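Local coordinates for protein glycoside hydrolase YxiA (Bacillus licheniformis, PDB 3LV4) that probably hydrolyses alpha-1,5-linked L-arabinan as a calcium-binding glycoside hydrolase of family 43, at residues T82-E85 with F89-Y92; F152-Q155 with L159-V162; I172-K177 with F181-Q186. One frame throughout, in Å; residues are numbered along the deposited sequence.

Contact 1: T82-E85 with F89-Y92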
ATOM      1  N   THR A  82      14.396   3.370  -6.781  1.00  8.45           N
ATOM      2  CA  THR A  82      14.924   2.018  -6.694  1.00 11.20           C
ATOM      3  C   THR A  82      16.404   2.024  -7.036  1.00 11.44           C
ATOM      4  O   THR A  82      16.823   2.706  -7.970  1.00 10.20           O
ATOM      5  CB  THR A  82      14.164   1.074  -7.650  1.00 11.38           C
ATOM      6  OG1 THR A  82      12.785   1.024  -7.258  1.00 10.24           O
ATOM      7  CG2 THR A  82      14.750  -0.327  -7.608  1.00 10.90           C
ATOM      8  N   GLN A  83      17.195   1.286  -6.263  1.00 10.86           N
ATOM      9  CA  GLN A  83      18.615   1.140  -6.557  1.00 13.47           C
ATOM     10  C   GLN A  83      18.801   0.007  -7.552  1.00 13.03           C
ATOM     11  O   GLN A  83      18.359  -1.124  -7.305  1.00 13.37           O
ATOM     12  CB  GLN A  83      19.402   0.829  -5.278  1.00 11.37           C
ATOM     13  CG  GLN A  83      20.898   1.020  -5.427  1.00 13.64           C
ATOM     14  CD  GLN A  83      21.641   0.793  -4.131  1.00 15.80           C
ATOM     15  OE1 GLN A  83      21.130   0.141  -3.221  1.00 19.36           O
ATOM     16  NE2 GLN A  83      22.853   1.328  -4.037  1.00 15.44           N
ATOM     17  N   LEU A  84      19.461   0.297  -8.670  1.00 12.45           N
ATOM     18  CA  LEU A  84      19.759  -0.743  -9.645  1.00 12.59           C
ATOM     19  C   LEU A  84      21.165  -1.292  -9.423  1.00 11.70           C
ATOM     20  O   LEU A  84      21.866  -0.896  -8.494  1.00 14.35           O
ATOM     21  CB  LEU A  84      19.601  -0.224 -11.077  1.00 14.42           C
ATOM     22  CG  LEU A  84      18.222   0.327 -11.439  1.00 17.21           C
ATOM     23  CD1 LEU A  84      18.071   0.424 -12.953  1.00 14.55           C
ATOM     24  CD2 LEU A  84      17.104  -0.504 -10.829  1.00 19.66           C
ATOM     25  N   GLU A  85      21.578  -2.203 -10.288  1.00 12.73           N
ATOM     26  CA  GLU A  85      22.812  -2.945 -10.056  1.00 15.59           C
ATOM     27  C   GLU A  85      24.068  -2.083 -10.147  1.00 16.69           C
ATOM     28  O   GLU A  85      25.106  -2.439  -9.596  1.00 19.52           O
ATOM     29  CB  GLU A  85      22.877  -4.152 -10.992  1.00 17.39           C
ATOM     30  CG  GLU A  85      21.854  -5.210 -10.614  1.00 22.20           C
ATOM     31  CD  GLU A  85      21.683  -6.277 -11.670  1.00 27.70           C
ATOM     32  OE1 GLU A  85      22.322  -7.343 -11.530  1.00 33.32           O
ATOM     33  OE2 GLU A  85      20.909  -6.056 -12.632  1.00 26.29           O
ATOM     34  N   PHE A  89      20.662   5.435  -7.876  1.00 11.12           N
ATOM     35  CA  PHE A  89      19.282   5.503  -7.427  1.00 11.03           C
ATOM     36  C   PHE A  89      18.405   6.077  -8.521  1.00 11.78           C
ATOM     37  O   PHE A  89      18.612   7.200  -8.982  1.00 11.96           O
ATOM     38  CB  PHE A  89      19.191   6.307  -6.124  1.00 10.29           C
ATOM     39  CG  PHE A  89      19.986   5.702  -5.008  1.00 11.55           C
ATOM     40  CD1 PHE A  89      21.283   6.134  -4.740  1.00 12.12           C
ATOM     41  CD2 PHE A  89      19.461   4.660  -4.259  1.00 11.79           C
ATOM     42  CE1 PHE A  89      22.019   5.560  -3.723  1.00 11.49           C
ATOM     43  CE2 PHE A  89      20.197   4.077  -3.240  1.00 13.31           C
ATOM     44  CZ  PHE A  89      21.473   4.523  -2.971  1.00 12.31           C
ATOM     45  N   TYR A  90      17.431   5.274  -8.937  1.00 10.87           N
ATOM     46  CA  TYR A  90      16.587   5.589 -10.076  1.00 10.68           C
ATOM     47  C   TYR A  90      15.213   6.010  -9.594  1.00 10.36           C
ATOM     48  O   TYR A  90      14.467   5.200  -9.025  1.00 11.87           O
ATOM     49  CB  TYR A  90      16.479   4.368 -10.996  1.00 12.71           C
ATOM     50  CG  TYR A  90      17.746   4.112 -11.778  1.00 14.05           C
ATOM     51  CD1 TYR A  90      18.912   3.685 -11.142  1.00 11.51           C
ATOM     52  CD2 TYR A  90      17.781   4.315 -13.148  1.00 15.11           C
ATOM     53  CE1 TYR A  90      20.071   3.471 -11.855  1.00 10.91           C
ATOM     54  CE2 TYR A  90      18.924   4.103 -13.873  1.00 15.27           C
ATOM     55  CZ  TYR A  90      20.069   3.683 -13.229  1.00 15.43           C
ATOM     56  OH  TYR A  90      21.206   3.484 -13.971  1.00 16.01           O
HETATM   57  N   MSE A  91      14.899   7.289  -9.804  1.00  9.44           N
HETATM   58  CA  MSE A  91      13.598   7.830  -9.457  1.00  8.48           C
HETATM   59  C   MSE A  91      12.666   7.834 -10.657  1.00  8.22           C
HETATM   60  O   MSE A  91      12.944   8.444 -11.688  1.00 10.07           O
HETATM   61  CB  MSE A  91      13.719   9.249  -8.907  1.00 10.84           C
HETATM   62  CG  MSE A  91      12.362   9.890  -8.592  1.00  9.81           C
HETATM   63 SE   MSE A  91      12.524  11.768  -8.023  1.00 20.21          SE
HETATM   64  CE  MSE A  91      13.431  11.463  -6.307  1.00 16.99           C
ATOM     65  N   TYR A  92      11.551   7.136 -10.510  1.00  8.01           N
ATOM     66  CA  TYR A  92      10.500   7.165 -11.501  1.00  8.23           C
ATOM     67  C   TYR A  92       9.503   8.228 -11.065  1.00  8.65           C
ATOM     68  O   TYR A  92       8.725   8.025 -10.132  1.00 11.66           O
ATOM     69  CB  TYR A  92       9.889   5.770 -11.629  1.00  7.46           C
ATOM     70  CG  TYR A  92      10.929   4.810 -12.178  1.00  9.29           C
ATOM     71  CD1 TYR A  92      11.007   4.547 -13.542  1.00  8.89           C
ATOM     72  CD2 TYR A  92      11.887   4.232 -11.345  1.00 10.71           C
ATOM     73  CE1 TYR A  92      11.979   3.696 -14.059  1.00  8.96           C
ATOM     74  CE2 TYR A  92      12.867   3.384 -11.854  1.00 10.06           C
ATOM     75  CZ  TYR A  92      12.902   3.120 -13.212  1.00 11.14           C
ATOM     76  OH  TYR A  92      13.874   2.295 -13.733  1.00 11.14           O
TER
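Leu84 and Tyr90 meet because both first torsions set CG beside the backbone N and anti to the carbonyl carbon (chi1 -58° in Leu84), which lays the leucine branch across the flat of the tyrosine ring at about a right angle. The evidence for a CH-pi contact is direct: Leu84 CD1 stands 3.6 Å from the Tyr90 ring centroid and only 2° off the ring normal. Closer to the ring's rim, Leu84 CG comes to 3.4 Å from Tyr90 CD1. The phenol reaches past the leucine to the turn, where Tyr90 OH is hydrogen-bonded to Asp86.

On the other face of the sheet, Gln83 runs extended alongside Phe89, both pointing the same way, with amide and ring planes 19° apart. Its NE2 lies obliquely 3.6 Å from Phe89 CZ; the amide is held at this place by a hydrogen bond from NE2 to Gly87 O in the turn.

Between the two layers the backbones pair at Thr82 and Tyr90. Thr82 N donates to Tyr90 O at 2.9 Å, and Tyr90 N returns a bond to Thr82 O at 2.8 Å, while Gln83 and Phe89 form the adjoining non-hydrogen-bonded pair. Thr82 OG1 bonds instead to Thr151 O, beyond this sheet. Such an antiparallel beta hairpin, opening a four-stranded sheet, is characteristic of a blade in the five-bladed beta-propeller of family 43 enzymes.

Contact 2: F152-Q155 with L159-V162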
ATOM      1  N   PHE A 152      10.757  -2.748  -9.510  1.00  7.95           N
ATOM      2  CA  PHE A 152      11.281  -3.758  -8.600  1.00  9.18           C
ATOM      3  C   PHE A 152      11.904  -4.908  -9.359  1.00  9.42           C
ATOM      4  O   PHE A 152      11.514  -5.200 -10.490  1.00 10.52           O
ATOM      5  CB  PHE A 152      10.166  -4.296  -7.701  1.00  8.45           C
ATOM      6  CG  PHE A 152       9.109  -5.075  -8.447  1.00 10.20           C
ATOM      7  CD1 PHE A 152       9.146  -6.464  -8.489  1.00  8.94           C
ATOM      8  CD2 PHE A 152       8.083  -4.415  -9.110  1.00 11.54           C
ATOM      9  CE1 PHE A 152       8.178  -7.181  -9.181  1.00  9.83           C
ATOM     10  CE2 PHE A 152       7.107  -5.126  -9.798  1.00 10.12           C
ATOM     11  CZ  PHE A 152       7.160  -6.513  -9.844  1.00  9.33           C
ATOM     12  N   PHE A 153      12.870  -5.561  -8.720  1.00 10.83           N
ATOM     13  CA  PHE A 153      13.453  -6.780  -9.260  1.00 11.42           C
ATOM     14  C   PHE A 153      12.628  -7.980  -8.795  1.00 11.72           C
ATOM     15  O   PHE A 153      12.239  -8.049  -7.618  1.00 12.39           O
ATOM     16  CB  PHE A 153      14.881  -6.955  -8.747  1.00 11.68           C
ATOM     17  CG  PHE A 153      15.870  -5.977  -9.321  1.00 14.69           C
ATOM     18  CD1 PHE A 153      16.231  -4.841  -8.616  1.00 13.96           C
ATOM     19  CD2 PHE A 153      16.467  -6.219 -10.554  1.00 15.10           C
ATOM     20  CE1 PHE A 153      17.161  -3.947  -9.135  1.00 14.34           C
ATOM     21  CE2 PHE A 153      17.393  -5.332 -11.087  1.00 13.79           C
ATOM     22  CZ  PHE A 153      17.746  -4.192 -10.373  1.00 14.92           C
ATOM     23  N   ASP A 154      12.370  -8.932  -9.695  1.00 11.81           N
ATOM     24  CA  ASP A 154      11.770 -10.190  -9.259  1.00 11.39           C
ATOM     25  C   ASP A 154      12.863 -11.129  -8.741  1.00 11.61           C
ATOM     26  O   ASP A 154      14.036 -10.752  -8.678  1.00 12.50           O
ATOM     27  CB  ASP A 154      10.881 -10.842 -10.340  1.00 11.04           C
ATOM     28  CG  ASP A 154      11.670 -11.382 -11.533  1.00 13.25           C
ATOM     29  OD1 ASP A 154      12.887 -11.640 -11.400  1.00 13.54           O
ATOM     30  OD2 ASP A 154      11.051 -11.572 -12.605  1.00 12.05           O
ATOM     31  N   GLN A 155      12.480 -12.331  -8.333  1.00 12.10           N
ATOM     32  CA  GLN A 155      13.447 -13.245  -7.718  1.00 13.52           C
ATOM     33  C   GLN A 155      14.434 -13.850  -8.709  1.00 16.94           C
ATOM     34  O   GLN A 155      15.418 -14.483  -8.311  1.00 19.81           O
ATOM     35  CB  GLN A 155      12.727 -14.324  -6.923  1.00 14.24           C
ATOM     36  CG  GLN A 155      11.949 -13.741  -5.771  1.00 17.83           C
ATOM     37  CD  GLN A 155      12.842 -12.963  -4.813  1.00 22.55           C
ATOM     38  OE1 GLN A 155      12.742 -11.732  -4.701  1.00 23.30           O
ATOM     39  NE2 GLN A 155      13.730 -13.678  -4.122  1.00 19.62           N
ATOM     40  N   LEU A 159      13.913  -6.975 -14.024  1.00 11.58           N
ATOM     41  CA  LEU A 159      13.418  -5.704 -13.512  1.00 11.65           C
ATOM     42  C   LEU A 159      12.052  -5.402 -14.117  1.00 11.01           C
ATOM     43  O   LEU A 159      11.871  -5.506 -15.332  1.00 10.84           O
ATOM     44  CB  LEU A 159      14.410  -4.581 -13.850  1.00  9.75           C
ATOM     45  CG  LEU A 159      14.163  -3.196 -13.234  1.00 10.32           C
ATOM     46  CD1 LEU A 159      14.200  -3.283 -11.708  1.00 11.58           C
ATOM     47  CD2 LEU A 159      15.195  -2.198 -13.733  1.00  9.91           C
ATOM     48  N   TRP A 160      11.093  -5.036 -13.264  1.00  9.59           N
ATOM     49  CA  TRP A 160       9.724  -4.734 -13.687  1.00  8.50           C
ATOM     50  C   TRP A 160       9.319  -3.370 -13.171  1.00  9.16           C
ATOM     51  O   TRP A 160       9.885  -2.876 -12.193  1.00 10.31           O
ATOM     52  CB  TRP A 160       8.734  -5.750 -13.104  1.00  8.60           C
ATOM     53  CG  TRP A 160       8.961  -7.168 -13.510  1.00  9.15           C
ATOM     54  CD1 TRP A 160       9.726  -8.096 -12.859  1.00 10.28           C
ATOM     55  CD2 TRP A 160       8.394  -7.837 -14.646  1.00  9.55           C
ATOM     56  NE1 TRP A 160       9.676  -9.300 -13.526  1.00 11.72           N
ATOM     57  CE2 TRP A 160       8.866  -9.168 -14.625  1.00 11.84           C
ATOM     58  CE3 TRP A 160       7.537  -7.440 -15.683  1.00 10.53           C
ATOM     59  CZ2 TRP A 160       8.506 -10.105 -15.597  1.00 13.24           C
ATOM     60  CZ3 TRP A 160       7.185  -8.376 -16.652  1.00 11.75           C
ATOM     61  CH2 TRP A 160       7.668  -9.690 -16.598  1.00 13.16           C
HETATM   62  N   MSE A 161       8.329  -2.765 -13.817  1.00  8.38           N
HETATM   63  CA  MSE A 161       7.650  -1.604 -13.237  1.00  8.14           C
HETATM   64  C   MSE A 161       6.137  -1.764 -13.362  1.00 10.04           C
HETATM   65  O   MSE A 161       5.607  -1.850 -14.473  1.00 10.48           O
HETATM   66  CB  MSE A 161       8.076  -0.302 -13.908  1.00  9.33           C
HETATM   67  CG  MSE A 161       7.367   0.915 -13.310  1.00 12.15           C
HETATM   68 SE   MSE A 161       7.772   2.589 -14.273  1.00 20.54          SE
HETATM   69  CE  MSE A 161       6.766   2.211 -15.911  1.00 16.78           C
ATOM     70  N   VAL A 162       5.450  -1.807 -12.224  1.00  7.90           N
ATOM     71  CA  VAL A 162       3.990  -1.787 -12.208  1.00  7.97           C
ATOM     72  C   VAL A 162       3.546  -0.344 -11.928  1.00  9.43           C
ATOM     73  O   VAL A 162       4.210   0.376 -11.185  1.00  9.70           O
ATOM     74  CB  VAL A 162       3.442  -2.755 -11.137  1.00  6.30           C
ATOM     75  CG1 VAL A 162       3.887  -2.325  -9.721  1.00  7.23           C
ATOM     76  CG2 VAL A 162       1.908  -2.884 -11.230  1.00  8.11           C
TER
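Trp160 and Asp154 share a nearly straight hydrogen bond: Trp160 NE1 donates its N-H to Asp154 OD2 at 2.8 Å with an angle of 174° at the hydrogen. The oxygen lies in the indole plane, but the donor comes to it from above the carboxylate plane, 47° out. Asp154 OD1 accepts from Asn156 N, an Asx turn, and from Lys158 N, so one carboxylate ties the turn of this beta hairpin to the second strand. The hairpin forms the first two strands of a propeller blade. Its hydrogen-bonded pair is Phe152 with Trp160: Phe152 N to Trp160 O and Trp160 N to Phe152 O are each 2.8 Å long.

Packing then differs between the faces. On the face shared with Trp160, a chi1 of 67° places the CG of Phe152 between the backbone N and the carbonyl carbon and turns the ring toward the neighbouring strand. Trp160 CB sits over one of its faces, 3.7 Å from Phe152 CZ, whereas the indole itself is slid too far for real ring overlap. Phe152 CE2 also reaches Val162 CG1 at 4.3 Å, and Ile205 of strand 200-208 covers this layer. On the opposite face of the sheet a single methyl makes the main contact with Phe153: Leu159 CD1 stands 3.7 Å from the ring centroid, almost exactly over its centre.

Contact 3: I172-K177 with F181-Q186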
ATOM      1  N   ILE A 172       1.888  -3.509 -16.076  1.00  9.15           N
ATOM      2  CA  ILE A 172       3.269  -3.830 -15.734  1.00 10.42           C
ATOM      3  C   ILE A 172       4.134  -3.937 -16.993  1.00  9.17           C
ATOM      4  O   ILE A 172       3.705  -4.484 -18.009  1.00 11.16           O
ATOM      5  CB  ILE A 172       3.371  -5.107 -14.842  1.00 11.12           C
ATOM      6  CG1 ILE A 172       4.772  -5.242 -14.230  1.00 11.03           C
ATOM      7  CG2 ILE A 172       2.935  -6.372 -15.599  1.00  9.79           C
ATOM      8  CD1 ILE A 172       4.853  -6.364 -13.193  1.00 11.11           C
ATOM      9  N   LEU A 173       5.336  -3.373 -16.911  1.00  8.99           N
ATOM     10  CA  LEU A 173       6.292  -3.334 -18.014  1.00  7.11           C
ATOM     11  C   LEU A 173       7.580  -4.021 -17.604  1.00 10.63           C
ATOM     12  O   LEU A 173       8.002  -3.911 -16.450  1.00 11.87           O
ATOM     13  CB  LEU A 173       6.612  -1.874 -18.363  1.00  7.90           C
ATOM     14  CG  LEU A 173       5.581  -1.140 -19.226  1.00  8.66           C
ATOM     15  CD1 LEU A 173       5.741   0.360 -19.139  1.00  7.98           C
ATOM     16  CD2 LEU A 173       5.697  -1.608 -20.677  1.00 10.40           C
ATOM     17  N   GLU A 174       8.217  -4.720 -18.541  1.00 11.75           N
ATOM     18  CA  GLU A 174       9.553  -5.227 -18.274  1.00 10.86           C
ATOM     19  C   GLU A 174      10.557  -4.119 -18.531  1.00  9.85           C
ATOM     20  O   GLU A 174      10.435  -3.378 -19.515  1.00 11.43           O
ATOM     21  CB  GLU A 174       9.892  -6.450 -19.123  1.00 15.43           C
ATOM     22  CG  GLU A 174      11.148  -7.137 -18.617  1.00 22.53           C
ATOM     23  CD  GLU A 174      11.372  -8.506 -19.231  1.00 28.07           C
ATOM     24  OE1 GLU A 174      12.338  -9.175 -18.806  1.00 27.96           O
ATOM     25  OE2 GLU A 174      10.591  -8.907 -20.133  1.00 31.53           O
HETATM   26  N   MSE A 175      11.543  -3.996 -17.645  1.00 10.98           N
HETATM   27  CA  MSE A 175      12.487  -2.878 -17.709  1.00  9.87           C
HETATM   28  C   MSE A 175      13.902  -3.343 -18.051  1.00 12.06           C
HETATM   29  O   MSE A 175      14.279  -4.486 -17.776  1.00 12.13           O
HETATM   30  CB  MSE A 175      12.516  -2.123 -16.373  1.00 10.84           C
HETATM   31  CG  MSE A 175      11.139  -1.764 -15.840  1.00 13.08           C
HETATM   32 SE   MSE A 175      10.157  -0.539 -17.020  1.00 19.04          SE
HETATM   33  CE  MSE A 175      10.891   1.174 -16.389  1.00 12.81           C
ATOM     34  N   ASP A 176      14.665  -2.439 -18.657  1.00 12.60           N
ATOM     35  CA  ASP A 176      16.075  -2.651 -18.956  1.00 13.61           C
ATOM     36  C   ASP A 176      16.909  -2.435 -17.685  1.00 14.80           C
ATOM     37  O   ASP A 176      16.904  -1.354 -17.107  1.00 13.15           O
ATOM     38  CB  ASP A 176      16.510  -1.681 -20.062  1.00 14.42           C
ATOM     39  CG  ASP A 176      17.907  -1.956 -20.567  1.00 15.39           C
ATOM     40  OD1 ASP A 176      18.861  -1.885 -19.757  1.00 16.22           O
ATOM     41  OD2 ASP A 176      18.057  -2.232 -21.780  1.00 17.37           O
ATOM     42  N   LYS A 177      17.617  -3.474 -17.255  1.00 16.01           N
ATOM     43  CA  LYS A 177      18.387  -3.433 -16.011  1.00 15.82           C
ATOM     44  C   LYS A 177      19.590  -2.491 -16.053  1.00 15.81           C
ATOM     45  O   LYS A 177      20.183  -2.182 -15.021  1.00 17.82           O
ATOM     46  CB  LYS A 177      18.871  -4.839 -15.655  1.00 18.03           C
ATOM     47  CG  LYS A 177      17.774  -5.733 -15.147  1.00 23.50           C
ATOM     48  CD  LYS A 177      18.326  -7.044 -14.629  1.00 26.77           C
ATOM     49  CE  LYS A 177      18.772  -7.949 -15.762  1.00 29.06           C
ATOM     50  NZ  LYS A 177      19.186  -9.282 -15.230  1.00 30.53           N
ATOM     51  N   PHE A 181      15.050   2.107 -18.360  1.00 12.55           N
ATOM     52  CA  PHE A 181      13.878   2.361 -19.209  1.00 11.81           C
ATOM     53  C   PHE A 181      13.193   1.050 -19.599  1.00 12.17           C
ATOM     54  O   PHE A 181      13.792  -0.013 -19.493  1.00 13.27           O
ATOM     55  CB  PHE A 181      14.282   3.092 -20.490  1.00 11.39           C
ATOM     56  CG  PHE A 181      14.698   4.522 -20.277  1.00 11.95           C
ATOM     57  CD1 PHE A 181      13.759   5.505 -19.993  1.00 12.60           C
ATOM     58  CD2 PHE A 181      16.027   4.885 -20.386  1.00 11.58           C
ATOM     59  CE1 PHE A 181      14.146   6.835 -19.810  1.00 12.80           C
ATOM     60  CE2 PHE A 181      16.426   6.210 -20.207  1.00 13.72           C
ATOM     61  CZ  PHE A 181      15.482   7.186 -19.915  1.00 13.44           C
ATOM     62  N   PRO A 182      11.938   1.124 -20.084  1.00 11.48           N
ATOM     63  CA  PRO A 182      11.268  -0.105 -20.528  1.00 10.53           C
ATOM     64  C   PRO A 182      11.952  -0.768 -21.722  1.00 11.07           C
ATOM     65  O   PRO A 182      12.485  -0.066 -22.590  1.00 13.95           O
ATOM     66  CB  PRO A 182       9.881   0.392 -20.954  1.00 10.20           C
ATOM     67  CG  PRO A 182       9.668   1.650 -20.157  1.00  8.87           C
ATOM     68  CD  PRO A 182      11.028   2.287 -20.107  1.00 10.64           C
ATOM     69  N   LEU A 183      11.921  -2.100 -21.773  1.00 10.35           N
ATOM     70  CA  LEU A 183      12.361  -2.817 -22.968  1.00 13.23           C
ATOM     71  C   LEU A 183      11.458  -2.394 -24.121  1.00 11.84           C
ATOM     72  O   LEU A 183      10.315  -2.029 -23.898  1.00 12.94           O
ATOM     73  CB  LEU A 183      12.289  -4.338 -22.757  1.00 11.59           C
ATOM     74  CG  LEU A 183      13.134  -4.911 -21.614  1.00 13.50           C
ATOM     75  CD1 LEU A 183      12.962  -6.422 -21.502  1.00 14.77           C
ATOM     76  CD2 LEU A 183      14.590  -4.570 -21.793  1.00 16.25           C
ATOM     77  N   PRO A 184      11.962  -2.446 -25.364  1.00 14.30           N
ATOM     78  CA  PRO A 184      11.171  -1.938 -26.492  1.00 14.66           C
ATOM     79  C   PRO A 184       9.963  -2.813 -26.817  1.00 16.79           C
ATOM     80  O   PRO A 184       9.926  -3.990 -26.452  1.00 16.86           O
ATOM     81  CB  PRO A 184      12.154  -1.990 -27.675  1.00 15.73           C
ATOM     82  CG  PRO A 184      13.484  -2.329 -27.102  1.00 19.35           C
ATOM     83  CD  PRO A 184      13.250  -3.008 -25.795  1.00 16.86           C
ATOM     84  N   GLY A 185       8.986  -2.226 -27.508  1.00 16.65           N
ATOM     85  CA  GLY A 185       7.907  -2.978 -28.123  1.00 15.03           C
ATOM     86  C   GLY A 185       6.754  -3.366 -27.220  1.00 14.20           C
ATOM     87  O   GLY A 185       5.961  -4.239 -27.569  1.00 15.93           O
ATOM     88  N   GLN A 186       6.641  -2.710 -26.070  1.00 12.56           N
ATOM     89  CA  GLN A 186       5.622  -3.090 -25.088  1.00 12.39           C
ATOM     90  C   GLN A 186       4.391  -2.190 -25.010  1.00 11.03           C
ATOM     91  O   GLN A 186       3.394  -2.571 -24.394  1.00 11.17           O
ATOM     92  CB  GLN A 186       6.240  -3.155 -23.696  1.00 13.79           C
ATOM     93  CG  GLN A 186       7.379  -4.125 -23.554  1.00 13.55           C
ATOM     94  CD  GLN A 186       7.855  -4.161 -22.124  1.00 12.71           C
ATOM     95  OE1 GLN A 186       7.270  -4.838 -21.286  1.00 12.27           O
ATOM     96  NE2 GLN A 186       8.891  -3.396 -21.827  1.00 12.56           N
TER
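Four hydrogen bonds join Glu174 and Asp176 to the returning loop, and three of them converge on the backbone of Glu174. The side-chain amide of Gln186 behaves there like the backbone of a partner strand: Gln186 OE1 accepts from Glu174 N at 2.9 Å, and Gln186 NE2 donates to Glu174 O at 2.8 Å, both bonds lying in the plane of the accepting carbonyl and on a lone pair. The second N-H of the amide goes to Leu183 O, 2.9 Å from Gln186 NE2, so both hydrogens are used and the rotation of the group is fixed. Glu174 O takes a further bond from Leu183 N at 3.0 Å. Past this point Asp176 N donates to Phe181 O at 2.7 Å and 170°, completing the single backbone bridge between Met175 and Pro182.

The apolar contacts fall into three groups. Selenomethionine Met175 is bent at chi2 (-63°) and again at chi3, which folds its end back alongside the proline ring and brings Met175 SE within 3.9 Å of Pro182 CG. Leu173 CD2 presses against the aliphatic start of the glutamine, 3.4 Å from Gln186 CB. Leu183 spreads its two methyls: CD1 lies against the extended chain of Glu174, 3.5 Å from Glu174 CD, and CD2 against Asp176 CA.

The charged ends look elsewhere, Glu174 OE1 to a salt bridge with Lys158 and Asp176 OD1 to Lys178 N and Thr179 N of the turn. The loop thus follows one edge of strand 170-175, where strand 190-193 pairs at Ile172, while strand 159-163 holds the other edge and Phe123 of strand 118-126 touches both Met175 and Pro182.

Overall arrangement
Contacts 2 and 3 belong to one four-stranded sheet, sharing the join between strands 159-163 and 170-175, where Leu159 O meets Met175 N and Met161 O meets Leu173 N. Contact 1 lies in the preceding sheet and touches both mainly through side chains, Leu84 on Phe153 and Leu159, and Tyr92 on the selenomethionines Met161 and Met175. Contacts 1 and 2 are buried hairpins with the same register and a methyl over an aromatic face; of these two, only contact 2 adds a side-chain hydrogen bond between its segments, from turn to second strand. Contact 3, partly buried, keeps a single backbone bridge supplemented by a glutamine amide. In contact 2 Val162's side chain lies about 8 Å from that of Asp148, predicted to tune the catalytic acid.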